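Local coordinates for protein dephospho-CoA kinase (Mycobacterium paratuberculosis, PDB 6N39) that probably phosphorylates the 3'-hydroxyl of dephospho-CoA with ATP to make coenzyme A, the last step of that pathway, and carries a C-terminal GrpB-like domain, at residues Pro307-Thr312 with Gly347-Gln352; Ala354-Asp359 with Arg402-Trp407; Ile274-Leu279 with Val341-Asp346. One frame throughout, in Å; residues are numbered along the deposited sequence.

Contact 1. Residues Pro307-Thr312 with Gly347-Gln352; sequences PDARST and GWPGQQ
Thr312 and Gln352 meet at one oxygen: OE1 of the glutamine amide takes both the backbone N-H and the hydroxyl of the threonine. The hydroxyl lies in the plane of the amide carbonyl, on a lone pair, with Thr312 OG1 2.7 Å from Gln352 OE1. The backbone donor comes from above that plane, Thr312 N standing 2.9 Å from the same OE1. A bend at chi2 of Gln352 (-92°) turns CD out of line with the start of the side chain. The other branch of the amide is held too, since Gln352 NE2 donates in its own plane to Gln351 OE1 at 3.0 Å. With both ends engaged, the rotation of the amide is fixed.

One residue back, Ser311 carries OG anti to its backbone N (chi1 -178°). From there OG donates in the carbonyl plane to Gly347 O, 2.6 Å away, while the same OG rests against CG of Gln352. Two residues before Ser311, Ala309 CB touches the CB-CG side of the Pro349 ring, 3.9 Å from Pro349 CB, and a water donates to both Arg310 O and Pro349 O.

The contact pins the irregular run between helix 286-291 and strand 328-331 to the first turn of helix 349-363, within the UPF0157 region. Trp405 and Tyr401 of helix 386-411 lie against it, and Arg310, whose CB points away, makes salt bridges with Asp317 and Asp409.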
# COMPACT_ATOMS: atom_id res chain seq x y z
N PRO A 307 29.71 9.91 -16.44
CA PRO A 307 30.26 11.18 -16.91
C PRO A 307 29.29 11.88 -17.85
O PRO A 307 28.37 11.26 -18.40
CB PRO A 307 31.53 10.75 -17.64
CG PRO A 307 31.18 9.37 -18.16
CD PRO A 307 30.31 8.75 -17.11
N ASP A 308 29.53 13.17 -18.06
CA ASP A 308 28.67 14.04 -18.87
C ASP A 308 27.20 13.78 -18.53
O ASP A 308 26.40 13.36 -19.37
CB ASP A 308 28.93 13.85 -20.36
CG ASP A 308 28.22 14.91 -21.21
OD1 ASP A 308 27.84 15.97 -20.67
OD2 ASP A 308 28.03 14.67 -22.42
N ALA A 309 26.88 14.01 -17.25
CA ALA A 309 25.54 13.80 -16.73
C ALA A 309 24.52 14.68 -17.45
O ALA A 309 24.80 15.85 -17.75
CB ALA A 309 25.51 14.08 -15.23
N ARG A 310 23.34 14.13 -17.69
CA ARG A 310 22.34 14.81 -18.51
C ARG A 310 21.07 15.08 -17.73
O ARG A 310 20.69 14.32 -16.83
CB ARG A 310 22.00 13.98 -19.76
CG ARG A 310 23.19 13.63 -20.62
CD ARG A 310 23.75 14.86 -21.31
NE ARG A 310 22.70 15.70 -21.86
CZ ARG A 310 22.14 15.52 -23.06
NH1 ARG A 310 22.52 14.52 -23.84
NH2 ARG A 310 21.18 16.34 -23.47
N SER A 311 20.39 16.17 -18.10
CA SER A 311 19.08 16.51 -17.55
C SER A 311 18.33 17.34 -18.57
O SER A 311 18.95 18.05 -19.38
CB SER A 311 19.19 17.30 -16.25
OG SER A 311 17.91 17.57 -15.71
N THR A 312 16.99 17.27 -18.53
CA THR A 312 16.21 18.24 -19.29
C THR A 312 16.04 19.56 -18.54
O THR A 312 15.44 20.49 -19.08
CB THR A 312 14.81 17.69 -19.67
OG1 THR A 312 14.02 17.44 -18.50
CG2 THR A 312 14.93 16.41 -20.49
N GLY A 347 15.05 17.17 -11.17
CA GLY A 347 15.97 17.68 -12.17
C GLY A 347 17.37 17.08 -12.14
O GLY A 347 18.09 17.18 -13.13
N TRP A 348 17.78 16.46 -11.03
CA TRP A 348 19.11 15.86 -10.98
C TRP A 348 19.19 14.67 -11.95
O TRP A 348 18.18 14.04 -12.26
CB TRP A 348 19.44 15.40 -9.57
CG TRP A 348 19.71 16.55 -8.61
CD1 TRP A 348 19.45 17.89 -8.80
CD2 TRP A 348 20.26 16.43 -7.30
NE1 TRP A 348 19.82 18.61 -7.69
CE2 TRP A 348 20.32 17.74 -6.75
CE3 TRP A 348 20.71 15.35 -6.53
CZ2 TRP A 348 20.83 17.99 -5.47
CZ3 TRP A 348 21.21 15.60 -5.24
CH2 TRP A 348 21.26 16.91 -4.73
N PRO A 349 20.41 14.32 -12.40
CA PRO A 349 20.52 13.30 -13.46
C PRO A 349 19.91 11.95 -13.12
O PRO A 349 19.30 11.32 -14.00
CB PRO A 349 22.04 13.19 -13.69
CG PRO A 349 22.67 13.87 -12.49
CD PRO A 349 21.71 14.91 -12.04
N GLY A 350 20.05 11.45 -11.89
CA GLY A 350 19.45 10.15 -11.57
C GLY A 350 17.93 10.19 -11.59
O GLY A 350 17.26 9.25 -12.04
N GLN A 351 17.35 11.30 -11.10
CA GLN A 351 15.90 11.52 -11.16
C GLN A 351 15.39 11.53 -12.59
O GLN A 351 14.32 10.97 -12.89
CB GLN A 351 15.59 12.85 -10.45
CG GLN A 351 14.09 13.16 -10.23
CD GLN A 351 13.47 13.90 -11.41
OE1 GLN A 351 14.17 14.57 -12.17
NE2 GLN A 351 12.15 13.79 -11.55
N GLN A 352 16.13 12.16 -13.50
CA GLN A 352 15.68 12.21 -14.89
C GLN A 352 15.84 10.85 -15.56
O GLN A 352 14.93 10.38 -16.26
CB GLN A 352 16.48 13.28 -15.64
CG GLN A 352 16.31 14.67 -15.02
CD GLN A 352 15.17 15.41 -15.66
OE1 GLN A 352 15.22 15.69 -16.86
NE2 GLN A 352 14.12 15.72 -14.89
O HOH W 1 20.49 11.66 -16.47

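Contact 2. Residues Ala354-Asp359 with Arg402-Trp407; sequences ALLFVD and RRAWDW
Leu356 lays its CD2 methyl over the face of the Trp405 indole, close to the middle of the ring system. The methyl is 3.5 Å from the centroid of the five-membered ring and only 14° off the ring normal, a well-centred CH-pi contact. Its shortest approach is to the fusion bond, with Leu356 CD2 3.4 Å from Trp405 CE2.

The same leucine serves a second tryptophan with its other branch. CG lies anti to the backbone N (chi1 170°), reaching toward the opposite helix, and the two methyls then part. CD1 arrives at the edge of the Trp407 ring, in its plane, 3.7 Å from Trp407 CZ3. One indole is therefore met on its face and the other on its rim. Ala404 fills the position next to them: its CB touches Leu356 CD2 at 3.8 Å, and CD2 also lies 3.7 Å from Ala404 O. At the margin, Trp407 CH2 lies 4.0 Å from Asp359 O. The carboxylate of Asp359 is engaged elsewhere, by Trp413 NE1.

No hydrogen bond spans this interface. The segments 354-359 and 402-407 of helices 349-363 and 386-411 have axes at 78°, 9.8 Å apart at closest approach. Between these segments Leu356 makes most of the contact. Trp413 of the C-terminal tail and Trp360 also pack against Trp407, while Trp405 also touches Arg310 and Thr312 of the neighbouring loop.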
# COMPACT_ATOMS: atom_id res chain seq x y z
N ALA A 354 15.83 7.81 -14.33
CA ALA A 354 14.89 6.76 -13.94
C ALA A 354 13.60 6.82 -14.76
O ALA A 354 13.01 5.78 -15.11
CB ALA A 354 14.58 6.85 -12.44
N LEU A 355 13.13 8.03 -15.08
CA LEU A 355 11.94 8.19 -15.91
C LEU A 355 12.24 7.92 -17.39
O LEU A 355 11.47 7.24 -18.11
CB LEU A 355 11.39 9.62 -15.72
CG LEU A 355 11.01 10.03 -14.28
CD1 LEU A 355 10.63 11.49 -14.19
CD2 LEU A 355 9.85 9.18 -13.72
N LEU A 356 13.39 8.43 -17.85
CA LEU A 356 13.77 8.28 -19.25
C LEU A 356 13.94 6.81 -19.61
O LEU A 356 13.58 6.39 -20.71
CB LEU A 356 15.07 9.05 -19.52
CG LEU A 356 15.74 8.80 -20.88
CD1 LEU A 356 14.80 9.16 -22.04
CD2 LEU A 356 17.09 9.56 -21.04
N PHE A 357 14.55 6.02 -18.72
CA PHE A 357 14.86 4.62 -19.02
C PHE A 357 13.61 3.85 -19.39
O PHE A 357 13.59 3.10 -20.38
CB PHE A 357 15.58 4.02 -17.79
CG PHE A 357 16.15 2.63 -17.99
CD1 PHE A 357 17.28 2.43 -18.76
CD2 PHE A 357 15.58 1.55 -17.34
CE1 PHE A 357 17.81 1.15 -18.91
CE2 PHE A 357 16.11 0.29 -17.47
CZ PHE A 357 17.23 0.09 -18.26
N VAL A 358 12.53 4.07 -18.63
CA VAL A 358 11.25 3.43 -18.95
C VAL A 358 10.75 3.88 -20.32
O VAL A 358 10.36 3.05 -21.15
CB VAL A 358 10.20 3.74 -17.86
CG1 VAL A 358 8.86 3.14 -18.26
CG2 VAL A 358 10.67 3.18 -16.53
N ASP A 359 10.72 5.20 -20.57
CA ASP A 359 10.16 5.64 -21.85
C ASP A 359 11.00 5.15 -23.04
O ASP A 359 10.47 4.72 -24.08
CB ASP A 359 10.03 7.16 -21.88
CG ASP A 359 8.87 7.65 -21.04
OD1 ASP A 359 7.94 6.86 -20.83
OD2 ASP A 359 8.88 8.82 -20.59
N ARG A 402 24.15 6.54 -22.41
CA ARG A 402 24.44 7.37 -23.58
C ARG A 402 23.36 7.22 -24.65
O ARG A 402 22.94 8.22 -25.27
CB ARG A 402 25.83 7.03 -24.14
CG ARG A 402 26.98 7.46 -23.21
CD ARG A 402 28.35 7.22 -23.83
NE ARG A 402 28.60 5.79 -24.02
CZ ARG A 402 29.39 5.05 -23.24
NH1 ARG A 402 30.05 5.59 -22.22
NH2 ARG A 402 29.52 3.75 -23.50
N ARG A 403 22.87 6.00 -24.85
CA ARG A 403 21.91 5.77 -25.93
C ARG A 403 20.55 6.34 -25.58
O ARG A 403 19.89 6.94 -26.43
CB ARG A 403 21.80 4.27 -26.23
CG ARG A 403 23.02 3.67 -26.94
CD ARG A 403 23.19 2.22 -26.53
NE ARG A 403 22.12 1.37 -27.04
CZ ARG A 403 21.88 0.13 -26.62
NH1 ARG A 403 22.64 -0.40 -25.67
NH2 ARG A 403 20.89 -0.58 -27.16
N ALA A 404 20.10 6.12 -24.34
CA ALA A 404 18.84 6.70 -23.90
C ALA A 404 18.85 8.21 -24.07
O ALA A 404 17.87 8.79 -24.55
CB ALA A 404 18.58 6.33 -22.43
N TRP A 405 19.95 8.87 -23.70
CA TRP A 405 19.96 10.32 -23.84
C TRP A 405 20.08 10.75 -25.29
O TRP A 405 19.56 11.81 -25.67
CB TRP A 405 21.05 10.93 -22.96
CG TRP A 405 20.53 11.09 -21.55
CD1 TRP A 405 20.87 10.33 -20.45
CD2 TRP A 405 19.54 12.02 -21.11
NE1 TRP A 405 20.14 10.76 -19.35
CE2 TRP A 405 19.33 11.80 -19.73
CE3 TRP A 405 18.83 13.05 -21.74
CZ2 TRP A 405 18.44 12.56 -18.98
CZ3 TRP A 405 17.94 13.80 -20.99
CH2 TRP A 405 17.75 13.55 -19.63
N ASP A 406 20.72 9.94 -26.14
CA ASP A 406 20.70 10.23 -27.58
C ASP A 406 19.27 10.19 -28.11
O ASP A 406 18.84 11.07 -28.87
CB ASP A 406 21.56 9.22 -28.33
CG ASP A 406 22.99 9.68 -28.49
OD1 ASP A 406 23.23 10.90 -28.43
OD2 ASP A 406 23.88 8.81 -28.68
N TRP A 407 18.52 9.17 -27.72
CA TRP A 407 17.12 9.06 -28.11
C TRP A 407 16.31 10.24 -27.56
O TRP A 407 15.43 10.77 -28.25
CB TRP A 407 16.54 7.73 -27.61
CG TRP A 407 15.08 7.55 -27.86
CD1 TRP A 407 14.49 7.08 -29.00
CD2 TRP A 407 14.02 7.85 -26.96
NE1 TRP A 407 13.13 7.06 -28.86
CE2 TRP A 407 12.81 7.53 -27.61
CE3 TRP A 407 13.96 8.35 -25.65
CZ2 TRP A 407 11.56 7.70 -27.00
CZ3 TRP A 407 12.72 8.51 -25.05
CH2 TRP A 407 11.55 8.19 -25.73

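Contact 3. Residues Ile274-Leu279 with Val341-Asp346; sequences ITVESL and VHIRVD
Strands 270-276 and 339-345 run side by side here as the central, parallel pair of a mixed four-stranded sheet, joined by main-chain hydrogen bonds at their C-terminal ends. Ile274 pairs with Ile343, Thr275 with Arg344 and Val276 with Val345. Ile274 bonds through its N to His342 O and through its O to Arg344 N. Val276 repeats the pattern, its N bonded to Arg344 O at 2.9 Å and its O receiving Asp346 N at 2.8 Å. The last bond is nearly straight (174° at the hydrogen) and carries the pairing one residue past the end of the second strand.

On the face bearing Ile274, Val276, Ile343 and Val345, the aliphatic branches touch. Val276 CG1 meets Ile343 CG2 at 3.6 Å, and Ile274 CD1 reaches Val341 CG1 at the same distance. Helix 279-284 covers part of this face, with Ala282 touching both Val276 and Ile343.

The outer strands, 249-253 and 328-331, are both antiparallel to their neighbours. All four belong to the GrpB-family part of the chain; that family is related to the nucleotidyltransferases, so a similar fold is likely. The C-terminal UPF0157 region that contains them is involved in proper folding of the full-length enzyme.

On the opposite face, Thr275 CG2 lies 3.6 Å from Asp346 CA, while its hydroxyl bonds to Gln351. Arg344 forms a salt bridge with Asp303 through NE and a hydrogen bond from NH1 to Gln273 OE1, with His342 CB over one face of the guanidinium, offset toward the rim. Beyond the first strand the chain turns back over Val345: CG1 of that residue touches Glu277 O at 3.7 Å. Its CG2 meets Leu279 CD2 at 4.0 Å, the two side chains crossing at about a right angle, just after Ser278 caps helix 279-284 by bonding to Ala281 N.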
# COMPACT_ATOMS: atom_id res chain seq x y z
N ILE A 274 10.21 8.46 -5.82
CA ILE A 274 9.64 9.69 -5.29
C ILE A 274 10.57 10.83 -5.65
O ILE A 274 11.76 10.82 -5.27
CB ILE A 274 9.45 9.60 -3.76
CG1 ILE A 274 8.58 8.40 -3.38
CG2 ILE A 274 8.88 10.91 -3.23
CD1 ILE A 274 8.51 8.18 -1.85
N THR A 275 10.05 11.83 -6.37
CA THR A 275 10.80 13.03 -6.68
C THR A 275 10.55 14.07 -5.59
O THR A 275 9.40 14.37 -5.29
CB THR A 275 10.40 13.59 -8.06
OG1 THR A 275 10.77 12.66 -9.09
CG2 THR A 275 11.10 14.90 -8.32
N VAL A 276 11.63 14.59 -5.00
CA VAL A 276 11.53 15.60 -3.94
C VAL A 276 12.27 16.84 -4.39
O VAL A 276 12.95 16.85 -5.42
CB VAL A 276 12.08 15.10 -2.58
CG1 VAL A 276 11.28 13.89 -2.09
CG2 VAL A 276 13.58 14.74 -2.70
N GLU A 277 12.15 17.91 -3.60
CA GLU A 277 12.79 19.15 -4.01
C GLU A 277 14.22 19.30 -3.51
O GLU A 277 14.95 20.14 -4.04
CB GLU A 277 11.95 20.35 -3.55
CG GLU A 277 12.26 20.87 -2.19
CD GLU A 277 11.40 22.07 -1.81
OE1 GLU A 277 11.15 22.26 -0.60
OE2 GLU A 277 10.97 22.80 -2.73
N SER A 278 14.65 18.48 -2.54
CA SER A 278 15.98 18.58 -1.95
C SER A 278 16.26 17.31 -1.15
O SER A 278 15.34 16.55 -0.82
CB SER A 278 16.09 19.79 -1.02
OG SER A 278 15.31 19.51 0.14
N LEU A 279 17.53 17.10 -0.78
CA LEU A 279 17.85 15.97 0.08
C LEU A 279 17.35 16.19 1.51
O LEU A 279 17.03 15.21 2.20
CB LEU A 279 19.35 15.69 0.06
CG LEU A 279 19.97 15.14 -1.24
CD1 LEU A 279 21.48 15.09 -1.16
CD2 LEU A 279 19.42 13.77 -1.57
N VAL A 341 12.19 1.90 -3.12
CA VAL A 341 11.65 3.25 -3.20
C VAL A 341 12.84 4.21 -3.25
O VAL A 341 13.44 4.52 -2.21
CB VAL A 341 10.71 3.58 -2.03
CG1 VAL A 341 10.19 5.01 -2.13
CG2 VAL A 341 9.54 2.61 -2.00
N HIS A 342 13.17 4.68 -4.44
CA HIS A 342 14.27 5.63 -4.63
C HIS A 342 13.74 7.04 -4.43
O HIS A 342 12.70 7.40 -4.98
CB HIS A 342 14.85 5.49 -6.05
CG HIS A 342 15.20 4.08 -6.44
ND1 HIS A 342 16.46 3.56 -6.29
CD2 HIS A 342 14.45 3.10 -7.00
CE1 HIS A 342 16.48 2.31 -6.72
NE2 HIS A 342 15.27 2.00 -7.15
N ILE A 343 14.46 7.85 -3.67
CA ILE A 343 14.08 9.24 -3.42
C ILE A 343 15.15 10.11 -4.05
O ILE A 343 16.30 10.11 -3.59
CB ILE A 343 13.93 9.54 -1.93
CG1 ILE A 343 13.08 8.46 -1.25
CG2 ILE A 343 13.34 10.94 -1.72
CD1 ILE A 343 12.85 8.73 0.22
N ARG A 344 14.77 10.85 -5.10
CA ARG A 344 15.71 11.60 -5.92
C ARG A 344 15.22 13.03 -6.10
O ARG A 344 14.01 13.30 -6.04
CB ARG A 344 15.92 10.91 -7.29
CG ARG A 344 16.49 9.46 -7.19
CD ARG A 344 17.20 9.10 -8.52
NE ARG A 344 17.82 7.77 -8.49
CZ ARG A 344 17.18 6.64 -8.78
NH1 ARG A 344 15.89 6.67 -9.11
NH2 ARG A 344 17.85 5.48 -8.74
N VAL A 345 16.17 13.94 -6.32
CA VAL A 345 15.90 15.37 -6.35
C VAL A 345 15.49 15.79 -7.76
O VAL A 345 16.17 15.46 -8.74
CB VAL A 345 17.13 16.17 -5.87
CG1 VAL A 345 16.88 17.69 -6.00
CG2 VAL A 345 17.48 15.81 -4.41
N ASP A 346 14.40 16.55 -7.84
CA ASP A 346 13.84 17.15 -9.05
C ASP A 346 14.91 17.74 -9.97
O ASP A 346 15.58 18.71 -9.62
CB ASP A 346 12.87 18.26 -8.62
CG ASP A 346 12.03 18.83 -9.79
OD1 ASP A 346 11.81 18.09 -10.77
OD2 ASP A 346 11.63 20.01 -9.72

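Going along the chain, residues 274-279 come first, ending one central strand, and wait for their partner until 341-346, so contact 3 closes a long loop. Residues 307-312 fall inside that loop, but their partner 347-352 follows directly after it; contacts 1 and 3 therefore cross. The shared passage is the step from strand 339-345 into helix 349-363, where Arg344 CD packs against Gly350. Contact 2 opens only then, in series with both, and its loop is almost all helix. Contacts 1 and 2 share helix 349-363 and touch where Gln352 CB meets Trp405 CZ2. Together they join the sheet, the 307-312 loop and helices 349-363 and 386-411.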